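Long-range contacts in DNA repair protein PprA (Deinococcus deserti, PDB 6MC8), which is a radiation-induced DNA-binding protein that probably takes part in DNA damage repair and genome segregation and forms filaments: residues Arg137-Leu143 / Trp180-Gln186; Ala198-Leu204 / Glu254-Ser260. The protein carries 2 engineered substitutions. All coordinates share one frame. Residues are numbered along the deposited sequence.

Interaction 1: Arg137-Leu143 / Trp180-Gln186; sequences RSEWGIL and WTRTWRQ
Build 180-186 as a regular extended strand and lay the irregular loop 137-143 over one face of it, the two running nearly the same way (13° between end-to-end directions). The loop stays largely extended, with helical-type psi values only at E139 and I142. CA spacings are 8.9 Å for R137-W180, 8.0 Å for I142-W184 and 7.3 Å for L143-Q186, so side chains fill the gap and no hydrogen bond crosses it. W180, R182, W184 and Q186 point their CA-to-CB bonds toward the loop.

Cation-pi stacking closes the first end: the guanidinium of R137 (m, t, m) lies flat on the indole of W180 (chi1 m), planes at 14°, with R137 CZ 3.5 Å from the centroid of the W180 six-membered ring. R137 CD adds a CH-pi contact over the five-membered ring.

Van der Waals contacts centre on I142 (m, t). I142 CD1 sits 3.4 Å from the centroid of the six-membered ring of W184 (chi1 p), a CH-pi contact, and 3.5 Å from R182 NE, over the guanidinium face. L143 (m, t) sends CD2 to Q186 CB at 3.8 Å and CD1 to R185 O at 3.7 Å.

The polar bonds go to partners outside the two segments. R182, extended beyond a p chi1, puts NH1 3.5 Å from W140 O, while its NE forms a salt bridge with E193 on strand 189-195; E169 on strand 168-176 receives the I142 and L143 amides.

This is a loop covering a face of the four-stranded antiparallel sheet, and its chemistry implies a contact resting on a cation-pi stack at one end and aliphatic carbon over an indole further along, not on backbone pairing.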
ATOM      1  N   ARG A 137      10.760  -4.854 -23.154  1.00 47.43           N
ATOM      2  CA  ARG A 137      10.120  -5.285 -21.922  1.00 41.36           C
ATOM      3  C   ARG A 137       8.865  -4.466 -21.656  1.00 40.13           C
ATOM      4  O   ARG A 137       8.660  -3.392 -22.220  1.00 44.99           O
ATOM      5  CB  ARG A 137      11.072  -5.156 -20.739  1.00 35.96           C
ATOM      6  CG  ARG A 137      12.245  -6.087 -20.795  1.00 33.21           C
ATOM      7  CD  ARG A 137      13.051  -6.029 -19.513  1.00 36.09           C
ATOM      8  NE  ARG A 137      13.525  -4.680 -19.228  1.00 34.17           N
ATOM      9  CZ  ARG A 137      14.609  -4.131 -19.765  1.00 40.52           C
ATOM     10  NH1 ARG A 137      15.332  -4.802 -20.647  1.00 37.98           N
ATOM     11  NH2 ARG A 137      14.959  -2.899 -19.441  1.00 38.77           N
ATOM     12  N   SER A 138       8.028  -4.987 -20.766  1.00 38.77           N
ATOM     13  CA  SER A 138       6.742  -4.365 -20.486  1.00 39.03           C
ATOM     14  C   SER A 138       6.923  -3.117 -19.632  1.00 37.41           C
ATOM     15  O   SER A 138       7.630  -3.138 -18.622  1.00 38.28           O
ATOM     16  CB  SER A 138       5.822  -5.360 -19.785  1.00 26.41           C
ATOM     17  OG  SER A 138       4.564  -4.781 -19.505  1.00 30.86           O
ATOM     18  N   GLU A 139       6.276  -2.027 -20.038  1.00 36.55           N
ATOM     19  CA  GLU A 139       6.352  -0.777 -19.295  1.00 40.80           C
ATOM     20  C   GLU A 139       5.291  -0.642 -18.216  1.00 34.41           C
ATOM     21  O   GLU A 139       5.385   0.283 -17.404  1.00 35.25           O
ATOM     22  CB  GLU A 139       6.234   0.427 -20.234  1.00 44.21           C
ATOM     23  CG  GLU A 139       7.468   0.725 -21.051  1.00 44.93           C
ATOM     24  CD  GLU A 139       7.271   1.910 -21.969  1.00 54.35           C
ATOM     25  OE1 GLU A 139       6.123   2.379 -22.094  1.00 54.38           O
ATOM     26  OE2 GLU A 139       8.261   2.383 -22.554  1.00 61.52           O
ATOM     27  N   TRP A 140       4.288  -1.517 -18.194  1.00 32.04           N
ATOM     28  CA  TRP A 140       3.260  -1.423 -17.170  1.00 32.96           C
ATOM     29  C   TRP A 140       3.825  -1.789 -15.807  1.00 31.01           C
ATOM     30  O   TRP A 140       4.689  -2.660 -15.685  1.00 29.75           O
ATOM     31  CB  TRP A 140       2.076  -2.351 -17.453  1.00 35.69           C
ATOM     32  CG  TRP A 140       1.273  -2.112 -18.693  1.00 37.56           C
ATOM     33  CD1 TRP A 140       1.134  -2.961 -19.744  1.00 31.92           C
ATOM     34  CD2 TRP A 140       0.528  -0.938 -19.026  1.00 31.68           C
ATOM     35  NE1 TRP A 140       0.319  -2.411 -20.694  1.00 31.02           N
ATOM     36  CE2 TRP A 140      -0.061  -1.164 -20.280  1.00 32.94           C
ATOM     37  CE3 TRP A 140       0.294   0.277 -18.382  1.00 29.80           C
ATOM     38  CZ2 TRP A 140      -0.862  -0.218 -20.908  1.00 33.41           C
ATOM     39  CZ3 TRP A 140      -0.502   1.210 -19.004  1.00 34.57           C
ATOM     40  CH2 TRP A 140      -1.071   0.960 -20.254  1.00 32.51           C
ATOM     41  N   GLY A 141       3.328  -1.113 -14.779  1.00 26.29           N
ATOM     42  CA  GLY A 141       3.518  -1.587 -13.433  1.00 24.54           C
ATOM     43  C   GLY A 141       2.517  -2.673 -13.086  1.00 25.59           C
ATOM     44  O   GLY A 141       1.394  -2.700 -13.575  1.00 25.10           O
ATOM     45  N   ILE A 142       2.955  -3.592 -12.229  1.00 26.41           N
ATOM     46  CA  ILE A 142       2.090  -4.676 -11.781  1.00 27.12           C
ATOM     47  C   ILE A 142       1.056  -4.151 -10.795  1.00 28.07           C
ATOM     48  O   ILE A 142      -0.139  -4.448 -10.896  1.00 28.97           O
ATOM     49  CB  ILE A 142       2.942  -5.797 -11.167  1.00 23.94           C
ATOM     50  CG1 ILE A 142       3.932  -6.300 -12.208  1.00 25.59           C
ATOM     51  CG2 ILE A 142       2.067  -6.919 -10.658  1.00 17.18           C
ATOM     52  CD1 ILE A 142       4.988  -7.160 -11.653  1.00 25.41           C
ATOM     53  N   LEU A 143       1.503  -3.355  -9.838  1.00 30.05           N
ATOM     54  CA  LEU A 143       0.632  -2.675  -8.900  1.00 30.88           C
ATOM     55  C   LEU A 143      -0.093  -1.535  -9.611  1.00 33.97           C
ATOM     56  O   LEU A 143       0.203  -1.222 -10.766  1.00 31.11           O
ATOM     57  CB  LEU A 143       1.469  -2.175  -7.724  1.00 21.94           C
ATOM     58  CG  LEU A 143       2.134  -3.228  -6.847  1.00 22.87           C
ATOM     59  CD1 LEU A 143       2.906  -2.545  -5.752  1.00 21.74           C
ATOM     60  CD2 LEU A 143       1.112  -4.176  -6.277  1.00 22.52           C
ATOM     61  N   TRP A 180      16.102 -10.383 -16.885  1.00 26.64           N
ATOM     62  CA  TRP A 180      15.700  -9.199 -16.146  1.00 26.52           C
ATOM     63  C   TRP A 180      14.720  -9.596 -15.053  1.00 25.75           C
ATOM     64  O   TRP A 180      13.918 -10.514 -15.224  1.00 23.85           O
ATOM     65  CB  TRP A 180      15.086  -8.179 -17.093  1.00 27.73           C
ATOM     66  CG  TRP A 180      16.112  -7.511 -17.932  1.00 30.69           C
ATOM     67  CD1 TRP A 180      16.682  -7.995 -19.065  1.00 27.98           C
ATOM     68  CD2 TRP A 180      16.649  -6.203 -17.741  1.00 32.28           C
ATOM     69  NE1 TRP A 180      17.574  -7.090 -19.570  1.00 33.93           N
ATOM     70  CE2 TRP A 180      17.569  -5.978 -18.773  1.00 31.57           C
ATOM     71  CE3 TRP A 180      16.450  -5.206 -16.785  1.00 30.12           C
ATOM     72  CZ2 TRP A 180      18.281  -4.794 -18.884  1.00 28.12           C
ATOM     73  CZ3 TRP A 180      17.156  -4.040 -16.895  1.00 30.12           C
ATOM     74  CH2 TRP A 180      18.062  -3.840 -17.938  1.00 34.11           C
ATOM     75  N   THR A 181      14.796  -8.911 -13.916  1.00 30.54           N
ATOM     76  CA  THR A 181      14.036  -9.335 -12.753  1.00 26.12           C
ATOM     77  C   THR A 181      13.438  -8.143 -12.016  1.00 28.77           C
ATOM     78  O   THR A 181      13.925  -7.016 -12.116  1.00 23.98           O
ATOM     79  CB  THR A 181      14.905 -10.192 -11.813  1.00 20.96           C
ATOM     80  OG1 THR A 181      14.108 -10.689 -10.737  1.00 29.54           O
ATOM     81  CG2 THR A 181      16.054  -9.406 -11.264  1.00 22.16           C
ATOM     82  N   ARG A 182      12.349  -8.411 -11.294  1.00 25.24           N
ATOM     83  CA  ARG A 182      11.674  -7.419 -10.471  1.00 29.08           C
ATOM     84  C   ARG A 182      10.925  -8.109  -9.340  1.00 28.13           C
ATOM     85  O   ARG A 182      10.558  -9.280  -9.436  1.00 27.33           O
ATOM     86  CB  ARG A 182      10.718  -6.546 -11.294  1.00 22.77           C
ATOM     87  CG  ARG A 182       9.597  -7.278 -11.995  1.00 22.57           C
ATOM     88  CD  ARG A 182       8.826  -6.304 -12.852  1.00 20.49           C
ATOM     89  NE  ARG A 182       7.809  -6.941 -13.675  1.00 25.58           N
ATOM     90  CZ  ARG A 182       7.009  -6.281 -14.503  1.00 29.48           C
ATOM     91  NH1 ARG A 182       7.109  -4.969 -14.608  1.00 23.15           N
ATOM     92  NH2 ARG A 182       6.114  -6.931 -15.227  1.00 26.53           N
ATOM     93  N   THR A 183      10.708  -7.361  -8.265  1.00 28.83           N
ATOM     94  CA  THR A 183      10.134  -7.864  -7.026  1.00 27.05           C
ATOM     95  C   THR A 183       9.019  -6.931  -6.579  1.00 26.14           C
ATOM     96  O   THR A 183       9.173  -5.709  -6.634  1.00 25.41           O
ATOM     97  CB  THR A 183      11.225  -7.979  -5.942  1.00 30.63           C
ATOM     98  OG1 THR A 183      12.185  -8.968  -6.334  1.00 27.89           O
ATOM     99  CG2 THR A 183      10.649  -8.331  -4.576  1.00 24.00           C
ATOM    100  N   TRP A 184       7.889  -7.500  -6.159  1.00 27.60           N
ATOM    101  CA  TRP A 184       6.798  -6.671  -5.677  1.00 21.43           C
ATOM    102  C   TRP A 184       6.027  -7.390  -4.580  1.00 25.04           C
ATOM    103  O   TRP A 184       6.001  -8.620  -4.516  1.00 24.00           O
ATOM    104  CB  TRP A 184       5.867  -6.262  -6.824  1.00 21.10           C
ATOM    105  CG  TRP A 184       5.003  -7.337  -7.408  1.00 23.16           C
ATOM    106  CD1 TRP A 184       3.681  -7.540  -7.165  1.00 18.57           C
ATOM    107  CD2 TRP A 184       5.406  -8.369  -8.313  1.00 25.46           C
ATOM    108  NE1 TRP A 184       3.226  -8.612  -7.880  1.00 23.86           N
ATOM    109  CE2 TRP A 184       4.266  -9.145  -8.592  1.00 26.51           C
ATOM    110  CE3 TRP A 184       6.619  -8.713  -8.916  1.00 26.39           C
ATOM    111  CZ2 TRP A 184       4.298 -10.234  -9.455  1.00 21.31           C
ATOM    112  CZ3 TRP A 184       6.647  -9.797  -9.768  1.00 23.58           C
ATOM    113  CH2 TRP A 184       5.498 -10.548 -10.023  1.00 20.98           C
ATOM    114  N   ARG A 185       5.418  -6.596  -3.704  1.00 22.76           N
ATOM    115  CA  ARG A 185       4.492  -7.074  -2.688  1.00 26.48           C
ATOM    116  C   ARG A 185       3.114  -6.484  -2.950  1.00 24.36           C
ATOM    117  O   ARG A 185       2.991  -5.289  -3.223  1.00 24.56           O
ATOM    118  CB  ARG A 185       4.965  -6.710  -1.273  1.00 30.45           C
ATOM    119  CG  ARG A 185       3.967  -7.082  -0.178  1.00 28.80           C
ATOM    120  CD  ARG A 185       4.450  -6.810   1.228  1.00 26.15           C
ATOM    121  NE  ARG A 185       5.464  -7.763   1.647  1.00 29.88           N
ATOM    122  CZ  ARG A 185       6.713  -7.442   1.934  1.00 30.36           C
ATOM    123  NH1 ARG A 185       7.103  -6.182   1.861  1.00 36.57           N
ATOM    124  NH2 ARG A 185       7.569  -8.379   2.304  1.00 28.91           N
ATOM    125  N   GLN A 186       2.087  -7.326  -2.888  1.00 24.97           N
ATOM    126  CA  GLN A 186       0.702  -6.877  -2.929  1.00 28.66           C
ATOM    127  C   GLN A 186      -0.033  -7.534  -1.771  1.00 27.13           C
ATOM    128  O   GLN A 186      -0.354  -8.724  -1.830  1.00 30.76           O
ATOM    129  CB  GLN A 186       0.037  -7.209  -4.260  1.00 24.57           C
ATOM    130  CG  GLN A 186      -1.332  -6.588  -4.402  1.00 27.38           C
ATOM    131  CD  GLN A 186      -1.966  -6.887  -5.731  1.00 45.08           C
ATOM    132  OE1 GLN A 186      -1.421  -7.637  -6.535  1.00 53.74           O
ATOM    133  NE2 GLN A 186      -3.121  -6.291  -5.982  1.00 58.43           N
TER

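Interaction 2: Ala198-Leu204 / Glu254-Ser260; sequences ATPATAL and EAHFAVS
P200 is the side chain to place first. With its ring C-gamma exo, it lies against the bend at 254-257: P200 CB is 3.4 Å from A255 O, and P200 CG is 3.4 Å from both H256 C and F257 N. A258 turns its CB toward the other segment, 3.7 Å from T199 O, 4.1 Å from P200 CD and 4.3 Å from A203 CB. Next to it, A198 CB reaches V259 O at 3.4 Å. The backbones pass in opposite directions, CA to CA 5.2 Å for A198-S260 and 5.1 Å for P200-A258, without a hydrogen bond between them.

The contact lies at the N-terminus of helix 200-213: A198 is extended, T199 is the N-cap, and proline takes the first helical position. T199 (chi1 p) and T202 (m) share a hydroxyl hydrogen bond, OG1 to OG1 2.7 Å, while A203 N donates to T199 O at 2.9 Å.

L204 (m, t) brings CD1 to 4.3 Å from A255 CA. After the 3-10 turn at 254-255, segment 254-260 is extended from F257 to V259 on its way to strand 261-267; F257 (m) points away, its ring meeting that of W80, and S260 (p) hydrogen-bonds W80 O through OG.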
ATOM      1  N   ALA A 198      11.369 -13.809 -25.162  1.00 22.04           N
ATOM      2  CA  ALA A 198      11.183 -14.859 -26.147  1.00 23.39           C
ATOM      3  C   ALA A 198       9.875 -14.627 -26.883  1.00 26.33           C
ATOM      4  O   ALA A 198       8.829 -14.437 -26.262  1.00 25.31           O
ATOM      5  CB  ALA A 198      11.182 -16.245 -25.498  1.00 19.95           C
ATOM      6  N   THR A 199       9.947 -14.631 -28.204  1.00 26.66           N
ATOM      7  CA  THR A 199       8.789 -14.645 -29.075  1.00 22.95           C
ATOM      8  C   THR A 199       8.611 -16.064 -29.597  1.00 23.64           C
ATOM      9  O   THR A 199       9.521 -16.890 -29.468  1.00 23.46           O
ATOM     10  CB  THR A 199       8.956 -13.652 -30.240  1.00 26.12           C
ATOM     11  OG1 THR A 199      10.043 -14.047 -31.079  1.00 27.39           O
ATOM     12  CG2 THR A 199       9.206 -12.258 -29.716  1.00 22.68           C
ATOM     13  N   PRO A 200       7.432 -16.406 -30.136  1.00 25.54           N
ATOM     14  CA  PRO A 200       7.299 -17.712 -30.802  1.00 27.44           C
ATOM     15  C   PRO A 200       8.204 -17.888 -32.006  1.00 25.25           C
ATOM     16  O   PRO A 200       8.613 -19.015 -32.300  1.00 27.61           O
ATOM     17  CB  PRO A 200       5.821 -17.743 -31.194  1.00 22.43           C
ATOM     18  CG  PRO A 200       5.186 -16.892 -30.225  1.00 22.47           C
ATOM     19  CD  PRO A 200       6.110 -15.796 -29.912  1.00 22.73           C
ATOM     20  N   ALA A 201       8.531 -16.805 -32.712  1.00 24.41           N
ATOM     21  CA  ALA A 201       9.512 -16.899 -33.785  1.00 23.23           C
ATOM     22  C   ALA A 201      10.907 -17.153 -33.230  1.00 27.10           C
ATOM     23  O   ALA A 201      11.694 -17.890 -33.832  1.00 30.39           O
ATOM     24  CB  ALA A 201       9.489 -15.629 -34.631  1.00 16.79           C
ATOM     25  N   THR A 202      11.228 -16.547 -32.082  1.00 26.50           N
ATOM     26  CA  THR A 202      12.503 -16.798 -31.419  1.00 22.53           C
ATOM     27  C   THR A 202      12.592 -18.235 -30.927  1.00 25.28           C
ATOM     28  O   THR A 202      13.629 -18.892 -31.082  1.00 23.15           O
ATOM     29  CB  THR A 202      12.679 -15.818 -30.254  1.00 27.88           C
ATOM     30  OG1 THR A 202      12.709 -14.480 -30.756  1.00 31.41           O
ATOM     31  CG2 THR A 202      13.954 -16.083 -29.481  1.00 31.67           C
ATOM     32  N   ALA A 203      11.496 -18.749 -30.366  1.00 29.83           N
ATOM     33  CA  ALA A 203      11.498 -20.092 -29.802  1.00 24.05           C
ATOM     34  C   ALA A 203      11.526 -21.157 -30.889  1.00 28.22           C
ATOM     35  O   ALA A 203      12.137 -22.215 -30.710  1.00 26.14           O
ATOM     36  CB  ALA A 203      10.285 -20.274 -28.896  1.00 22.84           C
ATOM     37  N   LEU A 204      10.876 -20.896 -32.024  1.00 24.40           N
ATOM     38  CA  LEU A 204      10.928 -21.843 -33.131  1.00 25.73           C
ATOM     39  C   LEU A 204      12.273 -21.798 -33.841  1.00 30.83           C
ATOM     40  O   LEU A 204      12.701 -22.800 -34.422  1.00 36.04           O
ATOM     41  CB  LEU A 204       9.785 -21.573 -34.111  1.00 24.05           C
ATOM     42  CG  LEU A 204       8.401 -22.030 -33.648  1.00 26.69           C
ATOM     43  CD1 LEU A 204       7.309 -21.496 -34.545  1.00 23.13           C
ATOM     44  CD2 LEU A 204       8.359 -23.540 -33.626  1.00 25.77           C
ATOM     45  N   GLU A 254       1.652 -23.140 -30.316  1.00 21.62           N
ATOM     46  CA  GLU A 254       3.100 -23.032 -30.254  1.00 19.44           C
ATOM     47  C   GLU A 254       3.643 -21.979 -31.214  1.00 26.17           C
ATOM     48  O   GLU A 254       4.757 -21.484 -31.021  1.00 26.78           O
ATOM     49  CB  GLU A 254       3.711 -24.398 -30.555  1.00 17.56           C
ATOM     50  CG  GLU A 254       3.577 -25.426 -29.436  1.00 26.49           C
ATOM     51  CD  GLU A 254       2.261 -26.170 -29.446  1.00 26.96           C
ATOM     52  OE1 GLU A 254       1.464 -25.970 -30.375  1.00 29.10           O
ATOM     53  OE2 GLU A 254       2.018 -26.956 -28.514  1.00 35.91           O
ATOM     54  N   ALA A 255       2.886 -21.627 -32.250  1.00 22.34           N
ATOM     55  CA  ALA A 255       3.308 -20.567 -33.152  1.00 21.92           C
ATOM     56  C   ALA A 255       2.911 -19.180 -32.672  1.00 27.47           C
ATOM     57  O   ALA A 255       3.234 -18.197 -33.343  1.00 27.51           O
ATOM     58  CB  ALA A 255       2.725 -20.791 -34.542  1.00 23.70           C
ATOM     59  N   HIS A 256       2.209 -19.075 -31.543  1.00 24.30           N
ATOM     60  CA  HIS A 256       1.650 -17.804 -31.109  1.00 22.98           C
ATOM     61  C   HIS A 256       1.856 -17.527 -29.628  1.00 21.99           C
ATOM     62  O   HIS A 256       1.469 -16.456 -29.157  1.00 21.65           O
ATOM     63  CB  HIS A 256       0.153 -17.760 -31.437  1.00 19.39           C
ATOM     64  CG  HIS A 256      -0.135 -18.003 -32.881  1.00 30.42           C
ATOM     65  ND1 HIS A 256       0.098 -17.057 -33.854  1.00 31.48           N
ATOM     66  CD2 HIS A 256      -0.574 -19.108 -33.526  1.00 29.13           C
ATOM     67  CE1 HIS A 256      -0.210 -17.562 -35.033  1.00 31.86           C
ATOM     68  NE2 HIS A 256      -0.623 -18.803 -34.862  1.00 28.60           N
ATOM     69  N   PHE A 257       2.466 -18.447 -28.893  1.00 21.75           N
ATOM     70  CA  PHE A 257       2.701 -18.297 -27.467  1.00 17.58           C
ATOM     71  C   PHE A 257       4.045 -18.913 -27.121  1.00 21.18           C
ATOM     72  O   PHE A 257       4.359 -20.019 -27.559  1.00 25.96           O
ATOM     73  CB  PHE A 257       1.589 -18.959 -26.646  1.00 15.51           C
ATOM     74  CG  PHE A 257       0.290 -18.216 -26.674  1.00 17.14           C
ATOM     75  CD1 PHE A 257       0.047 -17.202 -25.769  1.00 18.73           C
ATOM     76  CD2 PHE A 257      -0.680 -18.518 -27.612  1.00 18.57           C
ATOM     77  CE1 PHE A 257      -1.141 -16.515 -25.788  1.00 16.03           C
ATOM     78  CE2 PHE A 257      -1.866 -17.826 -27.643  1.00 19.03           C
ATOM     79  CZ  PHE A 257      -2.099 -16.828 -26.725  1.00 18.04           C
ATOM     80  N   ALA A 258       4.835 -18.188 -26.338  1.00 19.15           N
ATOM     81  CA  ALA A 258       6.133 -18.667 -25.897  1.00 16.83           C
ATOM     82  C   ALA A 258       6.320 -18.338 -24.425  1.00 21.36           C
ATOM     83  O   ALA A 258       5.687 -17.429 -23.888  1.00 19.93           O
ATOM     84  CB  ALA A 258       7.268 -18.060 -26.727  1.00 20.14           C
ATOM     85  N   VAL A 259       7.203 -19.092 -23.779  1.00 19.99           N
ATOM     86  CA  VAL A 259       7.565 -18.851 -22.386  1.00 18.69           C
ATOM     87  C   VAL A 259       8.666 -17.806 -22.330  1.00 17.21           C
ATOM     88  O   VAL A 259       9.724 -17.971 -22.942  1.00 19.28           O
ATOM     89  CB  VAL A 259       8.011 -20.150 -21.696  1.00 25.20           C
ATOM     90  CG1 VAL A 259       8.592 -19.857 -20.328  1.00 17.60           C
ATOM     91  CG2 VAL A 259       6.851 -21.079 -21.549  1.00 24.22           C
ATOM     92  N   SER A 260       8.419 -16.729 -21.588  1.00 18.50           N
ATOM     93  CA  SER A 260       9.422 -15.701 -21.377  1.00 23.22           C
ATOM     94  C   SER A 260       9.634 -15.330 -19.917  1.00 22.79           C
ATOM     95  O   SER A 260      10.627 -14.666 -19.612  1.00 22.41           O
ATOM     96  CB  SER A 260       9.071 -14.429 -22.164  1.00 19.23           C
ATOM     97  OG  SER A 260       7.915 -13.807 -21.649  1.00 22.04           O
TER

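How the interactions relate
The four-stranded antiparallel sheet ties the two contacts together. Interaction 1 covers a face of strand 179-186; the chain then runs back through the adjacent strand 189-195 and enters interaction 2 at A198, whose partner segment 254-260 feeds strand 261-267 on the far side of 189-195. Their centres are 21 Å apart and their nearest atoms about 7 Å, so they do not touch. Helix 274-304 reaches both neighbourhoods: W277 is hydrogen-bonded to T183, whose CA-to-CB bond points away from loop 137-143, and Q292 is hydrogen-bonded to V259 O. Interaction 1 also meets the dimer partner, where R166 of the second subunit packs on L143; interaction 2 is untouched by that subunit.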